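PDB 5CE6: FACT-Spt16, which forms part of the histone chaperone complex FACT, its N-terminal domain being implicated in binding histones H3-H4. Local coordinates for residues K207-K218 against T440-S448; S326-Q336 against S448-Y456. All blocks are in the same frame, centred on the assembly; numbering follows the deposited sequence.

Contact 1: residues K207-K218 against T440-S448; sequences KRAAYLTGSVMK and TDVVTSIGS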
loop_
_atom_site.group_PDB
_atom_site.type_symbol
_atom_site.label_atom_id
_atom_site.label_comp_id
_atom_site.label_asym_id
_atom_site.label_seq_id
_atom_site.Cartn_x
_atom_site.Cartn_y
_atom_site.Cartn_z
ATOM N N LYS A 207 8.332 -7.488 7.209
ATOM C CA LYS A 207 9.341 -7.143 8.208
ATOM C C LYS A 207 10.691 -6.859 7.559
ATOM O O LYS A 207 11.387 -5.933 7.976
ATOM C CB LYS A 207 9.499 -8.262 9.240
ATOM C CG LYS A 207 8.302 -8.437 10.145
ATOM C CD LYS A 207 8.536 -9.624 11.082
ATOM C CE LYS A 207 7.538 -9.671 12.223
ATOM N NZ LYS A 207 7.835 -10.819 13.144
ATOM N N ARG A 208 11.070 -7.661 6.559
ATOM C CA ARG A 208 12.314 -7.410 5.822
ATOM C C ARG A 208 12.256 -6.023 5.181
ATOM O O ARG A 208 13.197 -5.248 5.288
ATOM C CB ARG A 208 12.559 -8.469 4.736
ATOM C CG ARG A 208 12.665 -9.908 5.268
ATOM C CD ARG A 208 13.985 -10.186 5.982
ATOM N NE ARG A 208 14.038 -11.550 6.526
ATOM C CZ ARG A 208 13.854 -11.849 7.808
ATOM N NH1 ARG A 208 13.609 -10.882 8.684
ATOM N NH2 ARG A 208 13.903 -13.116 8.218
ATOM N N ALA A 209 11.140 -5.728 4.519
ATOM C CA ALA A 209 10.933 -4.436 3.872
ATOM C C ALA A 209 11.019 -3.316 4.900
ATOM O O ALA A 209 11.718 -2.323 4.687
ATOM C CB ALA A 209 9.591 -4.405 3.171
ATOM N N ALA A 210 10.310 -3.486 6.014
ATOM C CA ALA A 210 10.287 -2.475 7.070
ATOM C C ALA A 210 11.644 -2.266 7.730
ATOM O O ALA A 210 11.972 -1.147 8.135
ATOM C CB ALA A 210 9.238 -2.822 8.119
ATOM N N TYR A 211 12.414 -3.343 7.885
ATOM C CA TYR A 211 13.769 -3.223 8.414
ATOM C C TYR A 211 14.622 -2.317 7.527
ATOM O O TYR A 211 15.327 -1.431 8.020
ATOM C CB TYR A 211 14.433 -4.597 8.555
ATOM C CG TYR A 211 15.744 -4.549 9.313
ATOM C CD1 TYR A 211 15.763 -4.608 10.701
ATOM C CD2 TYR A 211 16.958 -4.429 8.644
ATOM C CE1 TYR A 211 16.955 -4.558 11.407
ATOM C CE2 TYR A 211 18.157 -4.377 9.339
ATOM C CZ TYR A 211 18.147 -4.439 10.720
ATOM O OH TYR A 211 19.331 -4.389 11.420
ATOM N N LEU A 212 14.555 -2.535 6.217
ATOM C CA LEU A 212 15.286 -1.696 5.270
ATOM C C LEU A 212 14.782 -0.259 5.324
ATOM O O LEU A 212 15.574 0.686 5.379
ATOM C CB LEU A 212 15.145 -2.248 3.852
ATOM C CG LEU A 212 15.706 -1.373 2.729
ATOM C CD1 LEU A 212 17.177 -1.108 2.965
ATOM C CD2 LEU A 212 15.502 -2.060 1.393
ATOM N N THR A 213 13.461 -0.103 5.307
ATOM C CA THR A 213 12.836 1.219 5.400
ATOM C C THR A 213 13.343 1.989 6.618
ATOM O O THR A 213 13.755 3.158 6.520
ATOM C CB THR A 213 11.311 1.077 5.473
ATOM O OG1 THR A 213 10.830 0.564 4.222
ATOM C CG2 THR A 213 10.633 2.415 5.756
ATOM N N GLY A 214 13.321 1.330 7.769
ATOM C CA GLY A 214 13.789 1.949 8.993
ATOM C C GLY A 214 15.278 2.230 8.968
ATOM O O GLY A 214 15.730 3.277 9.458
ATOM N N SER A 215 16.041 1.301 8.398
ATOM C CA SER A 215 17.490 1.449 8.315
ATOM C C SER A 215 17.863 2.644 7.445
ATOM O O SER A 215 18.811 3.376 7.748
ATOM C CB SER A 215 18.140 0.188 7.746
ATOM O OG SER A 215 17.794 -0.949 8.505
ATOM N N VAL A 216 17.127 2.816 6.355
ATOM C CA VAL A 216 17.329 3.952 5.470
ATOM C C VAL A 216 17.039 5.274 6.192
ATOM O O VAL A 216 17.814 6.225 6.092
ATOM C CB VAL A 216 16.481 3.814 4.188
ATOM C CG1 VAL A 216 16.447 5.116 3.405
ATOM C CG2 VAL A 216 17.022 2.680 3.333
ATOM N N MET A 217 15.940 5.329 6.938
ATOM C CA MET A 217 15.614 6.549 7.683
ATOM C C MET A 217 16.680 6.845 8.727
ATOM O O MET A 217 17.175 7.971 8.833
ATOM C CB MET A 217 14.246 6.433 8.365
ATOM C CG MET A 217 13.887 7.653 9.215
ATOM S SD MET A 217 13.581 9.122 8.217
ATOM C CE MET A 217 11.942 8.778 7.617
ATOM N N LYS A 218 17.040 5.830 9.498
ATOM C CA LYS A 218 17.968 6.024 10.604
ATOM C C LYS A 218 19.402 6.268 10.143
ATOM O O LYS A 218 20.074 7.192 10.622
ATOM C CB LYS A 218 17.941 4.818 11.545
ATOM C CG LYS A 218 18.616 5.084 12.887
ATOM C CD LYS A 218 18.876 3.794 13.651
ATOM C CE LYS A 218 19.581 4.054 14.978
ATOM N NZ LYS A 218 18.649 4.578 16.020
ATOM N N THR A 440 1.294 -6.311 19.330
ATOM C CA THR A 440 1.355 -5.543 18.104
ATOM C C THR A 440 2.793 -5.094 17.905
ATOM O O THR A 440 3.351 -4.408 18.758
ATOM C CB THR A 440 0.396 -4.360 18.189
ATOM O OG1 THR A 440 -0.951 -4.859 18.176
ATOM C CG2 THR A 440 0.604 -3.393 17.014
ATOM N N ASP A 441 3.390 -5.503 16.789
ATOM C CA ASP A 441 4.805 -5.259 16.519
ATOM C C ASP A 441 4.988 -4.018 15.668
ATOM O O ASP A 441 4.477 -3.959 14.556
ATOM C CB ASP A 441 5.427 -6.445 15.777
ATOM C CG ASP A 441 5.421 -7.712 16.591
ATOM O OD1 ASP A 441 5.334 -7.618 17.833
ATOM O OD2 ASP A 441 5.513 -8.806 15.989
ATOM N N VAL A 442 5.721 -3.032 16.175
ATOM C CA VAL A 442 6.045 -1.865 15.351
ATOM C C VAL A 442 7.363 -2.199 14.670
ATOM O O VAL A 442 8.411 -2.168 15.302
ATOM C CB VAL A 442 6.204 -0.592 16.178
ATOM C CG1 VAL A 442 6.555 0.592 15.260
ATOM C CG2 VAL A 442 4.915 -0.287 16.928
ATOM N N VAL A 443 7.309 -2.548 13.391
ATOM C CA VAL A 443 8.482 -3.118 12.727
ATOM C C VAL A 443 9.374 -2.057 12.075
ATOM O O VAL A 443 10.408 -2.378 11.492
ATOM C CB VAL A 443 8.120 -4.250 11.729
ATOM C CG1 VAL A 443 7.661 -5.489 12.480
ATOM C CG2 VAL A 443 7.055 -3.800 10.741
ATOM N N THR A 444 8.975 -0.793 12.200
ATOM C CA THR A 444 9.820 0.325 11.792
ATOM C C THR A 444 10.328 1.091 13.012
ATOM O O THR A 444 10.594 2.292 12.935
ATOM C CB THR A 444 9.034 1.312 10.914
ATOM O OG1 THR A 444 7.758 1.552 11.523
ATOM C CG2 THR A 444 8.804 0.740 9.528
ATOM N N SER A 445 10.447 0.408 14.144
ATOM C CA SER A 445 10.991 1.044 15.341
ATOM C C SER A 445 12.494 1.294 15.156
ATOM O O SER A 445 13.267 0.354 15.012
ATOM C CB SER A 445 10.749 0.157 16.566
ATOM O OG SER A 445 10.960 0.888 17.762
ATOM N N ILE A 446 12.906 2.562 15.154
ATOM C CA ILE A 446 14.304 2.903 14.871
ATOM C C ILE A 446 14.919 3.827 15.908
ATOM O O ILE A 446 16.013 4.366 15.704
ATOM C CB ILE A 446 14.463 3.573 13.503
ATOM C CG1 ILE A 446 13.573 4.812 13.395
ATOM C CG2 ILE A 446 14.157 2.589 12.391
ATOM C CD1 ILE A 446 13.802 5.600 12.113
ATOM N N GLY A 447 14.217 4.015 17.017
ATOM C CA GLY A 447 14.715 4.872 18.072
ATOM C C GLY A 447 13.646 5.853 18.489
ATOM O O GLY A 447 12.642 6.022 17.797
ATOM N N SER A 448 13.864 6.506 19.624
ATOM C CA SER A 448 12.856 7.394 20.194
ATOM C C SER A 448 12.307 8.430 19.221
ATOM O O SER A 448 13.059 9.131 18.543
ATOM C CB SER A 448 13.409 8.100 21.427
ATOM O OG SER A 448 12.501 9.086 21.879
HETATM O O HOH W 1 11.391 -5.028 10.722
#
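Asp441 and Lys207 carry opposite charges that come near without pairing: OD2 of Asp441 is 4.2 Å from Lys207 NZ, too far for a salt bridge, and its OD1 pairs with Lys439. Val443, within the type I turn Val442-Ser445, splits its branches: CG1 rests on the aliphatic stem of Lys207, 3.8 Å from CG, while CG2 presses on Ala210 CB at 3.5 Å. A water donates to both Val443 O and Lys207 O, bridging turn and helix. Thr444 lays CG2 beside Ala210 CB and leaves OG1 to Asp431 and Thr432. The helix, 200-230, and the end of strand 440-442 belong to the M24 metallopeptidase-like (pita-bread) part of the chain, where the helix packs on strands 296-306 and 309-319. Ile446 follows, CG2 lying anti to its carbonyl carbon and dropping onto Gly214, 3.5 Å from CA; a CB there would clash. Ile446 CD1 reaches Met217 CG at 3.6 Å. With an alanine here the methyls over Gly214 and against Met217 CG would be gone, which would probably open a gap along this face of the helix. Lys218, extended until it bends at chi4 (77°), brings NZ 2.7 Å from Ile446 O, tilted 26° from the carbonyl plane. Gly447 then carries the chain past that ammonium.

Contact 2: residues S326-Q336 against S448-Y456; sequences SKAYEVLLKAQ and SKALKDVAY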
loop_
_atom_site.group_PDB
_atom_site.type_symbol
_atom_site.label_atom_id
_atom_site.label_comp_id
_atom_site.label_asym_id
_atom_site.label_seq_id
_atom_site.Cartn_x
_atom_site.Cartn_y
_atom_site.Cartn_z
ATOM N N SER A 326 6.358 22.582 18.763
ATOM C CA SER A 326 6.832 21.598 19.720
ATOM C C SER A 326 5.663 20.869 20.358
ATOM O O SER A 326 5.659 19.637 20.438
ATOM C CB SER A 326 7.646 22.280 20.829
ATOM O OG SER A 326 8.813 22.883 20.307
ATOM N N LYS A 327 4.687 21.639 20.838
ATOM C CA LYS A 327 3.495 21.057 21.446
ATOM C C LYS A 327 2.761 20.163 20.453
ATOM O O LYS A 327 2.382 19.039 20.778
ATOM C CB LYS A 327 2.537 22.142 21.942
ATOM C CG LYS A 327 1.227 21.560 22.485
ATOM C CD LYS A 327 0.244 22.624 22.968
ATOM C CE LYS A 327 -1.054 21.962 23.445
ATOM N NZ LYS A 327 -2.105 22.925 23.884
ATOM N N ALA A 328 2.550 20.667 19.240
ATOM C CA ALA A 328 1.822 19.895 18.248
ATOM C C ALA A 328 2.519 18.566 17.981
ATOM O O ALA A 328 1.866 17.537 17.803
ATOM C CB ALA A 328 1.690 20.682 16.964
ATOM N N TYR A 329 3.846 18.583 17.937
ATOM C CA TYR A 329 4.556 17.347 17.679
ATOM C C TYR A 329 4.354 16.361 18.822
ATOM O O TYR A 329 4.112 15.180 18.581
ATOM C CB TYR A 329 6.052 17.559 17.398
ATOM C CG TYR A 329 6.737 16.240 17.144
ATOM C CD1 TYR A 329 7.342 15.541 18.176
ATOM C CD2 TYR A 329 6.729 15.665 15.876
ATOM C CE1 TYR A 329 7.929 14.334 17.962
ATOM C CE2 TYR A 329 7.309 14.437 15.659
ATOM C CZ TYR A 329 7.912 13.781 16.698
ATOM O OH TYR A 329 8.498 12.566 16.486
ATOM N N GLU A 330 4.448 16.844 20.059
ATOM C CA GLU A 330 4.251 15.985 21.219
ATOM C C GLU A 330 2.863 15.362 21.197
ATOM O O GLU A 330 2.710 14.155 21.467
ATOM C CB GLU A 330 4.465 16.773 22.515
ATOM C CG GLU A 330 5.895 17.239 22.694
ATOM C CD GLU A 330 6.142 17.838 24.061
ATOM O OE1 GLU A 330 6.902 17.232 24.842
ATOM O OE2 GLU A 330 5.580 18.911 24.352
ATOM N N VAL A 331 1.870 16.178 20.845
ATOM C CA VAL A 331 0.484 15.715 20.772
ATOM C C VAL A 331 0.297 14.695 19.645
ATOM O O VAL A 331 -0.359 13.657 19.823
ATOM C CB VAL A 331 -0.492 16.887 20.615
ATOM C CG1 VAL A 331 -1.920 16.384 20.446
ATOM C CG2 VAL A 331 -0.399 17.815 21.834
ATOM N N LEU A 332 0.890 14.980 18.488
ATOM C CA LEU A 332 0.820 14.045 17.361
ATOM C C LEU A 332 1.416 12.692 17.723
ATOM O O LEU A 332 0.848 11.652 17.390
ATOM C CB LEU A 332 1.531 14.613 16.130
ATOM C CG LEU A 332 1.443 13.673 14.919
ATOM C CD1 LEU A 332 -0.017 13.565 14.489
ATOM C CD2 LEU A 332 2.294 14.212 13.771
ATOM N N LEU A 333 2.570 12.702 18.380
ATOM C CA LEU A 333 3.201 11.455 18.803
ATOM C C LEU A 333 2.305 10.645 19.747
ATOM O O LEU A 333 2.150 9.426 19.585
ATOM C CB LEU A 333 4.570 11.744 19.440
ATOM C CG LEU A 333 5.305 10.549 20.053
ATOM C CD1 LEU A 333 5.521 9.444 19.025
ATOM C CD2 LEU A 333 6.630 11.016 20.612
ATOM N N LYS A 334 1.708 11.318 20.722
ATOM C CA LYS A 334 0.843 10.651 21.695
ATOM C C LYS A 334 -0.399 10.102 20.986
ATOM O O LYS A 334 -0.874 9.005 21.292
ATOM C CB LYS A 334 0.471 11.638 22.809
ATOM C CG LYS A 334 -0.365 11.070 23.938
ATOM C CD LYS A 334 -0.566 12.152 25.005
ATOM C CE LYS A 334 -1.508 11.702 26.108
ATOM N NZ LYS A 334 -1.612 12.762 27.162
ATOM N N ALA A 335 -0.904 10.857 20.014
ATOM C CA ALA A 335 -2.062 10.416 19.245
ATOM C C ALA A 335 -1.732 9.211 18.371
ATOM O O ALA A 335 -2.527 8.270 18.271
ATOM C CB ALA A 335 -2.619 11.555 18.405
ATOM N N GLN A 336 -0.572 9.247 17.717
ATOM C CA GLN A 336 -0.163 8.124 16.876
ATOM C C GLN A 336 0.020 6.865 17.711
ATOM O O GLN A 336 -0.373 5.772 17.303
ATOM C CB GLN A 336 1.137 8.434 16.125
ATOM C CG GLN A 336 1.413 7.435 14.965
ATOM C CD GLN A 336 2.857 6.959 14.904
ATOM O OE1 GLN A 336 3.630 7.157 15.836
ATOM N NE2 GLN A 336 3.222 6.313 13.793
ATOM N N SER A 448 13.864 6.506 19.624
ATOM C CA SER A 448 12.856 7.394 20.194
ATOM C C SER A 448 12.307 8.430 19.221
ATOM O O SER A 448 13.059 9.131 18.543
ATOM C CB SER A 448 13.409 8.100 21.427
ATOM O OG SER A 448 12.501 9.086 21.879
ATOM N N LYS A 449 10.980 8.501 19.156
ATOM C CA LYS A 449 10.287 9.497 18.352
ATOM C C LYS A 449 10.022 10.725 19.183
ATOM O O LYS A 449 9.432 11.688 18.690
ATOM C CB LYS A 449 8.948 8.947 17.859
ATOM C CG LYS A 449 9.057 7.956 16.738
ATOM C CD LYS A 449 7.680 7.481 16.290
ATOM C CE LYS A 449 7.069 6.447 17.218
ATOM N NZ LYS A 449 5.864 5.848 16.542
ATOM N N ALA A 450 10.429 10.682 20.456
ATOM C CA ALA A 450 10.189 11.789 21.364
ATOM C C ALA A 450 10.818 13.034 20.788
ATOM O O ALA A 450 11.823 12.957 20.072
ATOM C CB ALA A 450 10.750 11.501 22.751
ATOM N N LEU A 451 10.191 14.165 21.089
ATOM C CA LEU A 451 10.627 15.475 20.638
ATOM C C LEU A 451 12.129 15.689 20.788
ATOM O O LEU A 451 12.791 16.139 19.852
ATOM C CB LEU A 451 9.878 16.552 21.422
ATOM C CG LEU A 451 10.184 17.998 21.054
ATOM C CD1 LEU A 451 9.722 18.269 19.650
ATOM C CD2 LEU A 451 9.511 18.945 22.035
ATOM N N LYS A 452 12.661 15.354 21.963
ATOM C CA LYS A 452 14.071 15.594 22.271
ATOM C C LYS A 452 15.012 14.907 21.282
ATOM O O LYS A 452 16.139 15.354 21.068
ATOM C CB LYS A 452 14.401 15.135 23.697
ATOM C CG LYS A 452 14.447 13.622 23.856
ATOM C CD LYS A 452 15.193 13.209 25.121
ATOM C CE LYS A 452 15.412 11.703 25.158
ATOM N NZ LYS A 452 14.135 10.949 24.990
ATOM N N ASP A 453 14.540 13.827 20.671
ATOM C CA ASP A 453 15.369 13.047 19.761
ATOM C C ASP A 453 15.191 13.394 18.276
ATOM O O ASP A 453 15.982 12.956 17.443
ATOM C CB ASP A 453 15.136 11.556 19.998
ATOM C CG ASP A 453 15.523 11.140 21.395
ATOM O OD1 ASP A 453 16.729 11.198 21.699
ATOM O OD2 ASP A 453 14.627 10.789 22.192
ATOM N N VAL A 454 14.160 14.173 17.951
ATOM C CA VAL A 454 13.946 14.614 16.567
ATOM C C VAL A 454 14.036 16.126 16.442
ATOM O O VAL A 454 13.817 16.685 15.359
ATOM C CB VAL A 454 12.602 14.128 15.978
ATOM C CG1 VAL A 454 12.575 12.609 15.919
ATOM C CG2 VAL A 454 11.439 14.647 16.803
ATOM N N ALA A 455 14.363 16.779 17.555
ATOM C CA ALA A 455 14.516 18.229 17.594
ATOM C C ALA A 455 15.986 18.609 17.606
ATOM O O ALA A 455 16.801 17.979 18.281
ATOM C CB ALA A 455 13.814 18.815 18.814
ATOM N N TYR A 456 16.318 19.656 16.860
ATOM C CA TYR A 456 17.685 20.133 16.783
ATOM C C TYR A 456 17.705 21.628 17.087
ATOM O O TYR A 456 16.761 22.341 16.744
ATOM C CB TYR A 456 18.245 19.865 15.389
ATOM C CG TYR A 456 18.316 18.396 15.049
ATOM C CD1 TYR A 456 19.457 17.660 15.329
ATOM C CD2 TYR A 456 17.242 17.744 14.454
ATOM C CE1 TYR A 456 19.531 16.324 15.026
ATOM C CE2 TYR A 456 17.304 16.404 14.149
ATOM C CZ TYR A 456 18.455 15.703 14.435
ATOM O OH TYR A 456 18.541 14.370 14.137
#
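Lys449 reaches along helix 323-342 from Leu333 to Gln336. Its CB sits 3.7 Å from Leu333 CD1; CD and CE continue past that same methyl, and a bend at chi3 (-78°) carries NZ to Gln336 OE1 at 2.7 Å. The C=O...NZ angle is 130°, with NZ tilted from the amide plane. Asp431 takes both a salt bridge from this ammonium and a hydrogen bond from Gln336 NE2, so one carboxylate is shared by the two side chains. The backbone of Lys449 is held as well: Tyr329 OH donates to Lys449 O at 2.5 Å, in the carbonyl plane and on a lone pair, with the oxygen also lying in the plane of the phenol ring, at its edge. Val454 CG2 meets Tyr329 CZ obliquely at 3.6 Å. Leu451 runs antiparallel alongside the Tyr329 side chain, its CD1 3.9 Å from Tyr329 CD1, and sets CD2 against Ser326 CB and the CG of Glu330. Ser448 OG accepts from Ala450 N, an ST turn, and donates to Asp453. Residues 448-456 thus lie between helix 323-342 and strand 309-319, which Lys449, Leu451 and Val454 touch, while the helix rests on strands 403-414 and 424-435 and against helix 349-363.

Overall arrangement
From the N terminus the chain first builds the lobe with the six-stranded sheet, then enters the M24-like part through helix 200-230, which supplies the first half of contact 1. After strands 296-306 and 309-319, helix 323-342 supplies the first half of contact 2. The chain returns through strands 403-414 and 424-435 to strand 440-442, and residues 440-448 close contact 1 over an interval of 221 residues. From the shared Ser448 onward, residues 448-456 close contact 2 over 111. The two closures cross, their centres 18 Å apart. The continuous run 440-456, near the end of the modelled chain, therefore ties helices 200-230 and 323-342 together, and ends pairing in parallel with strand 309-319.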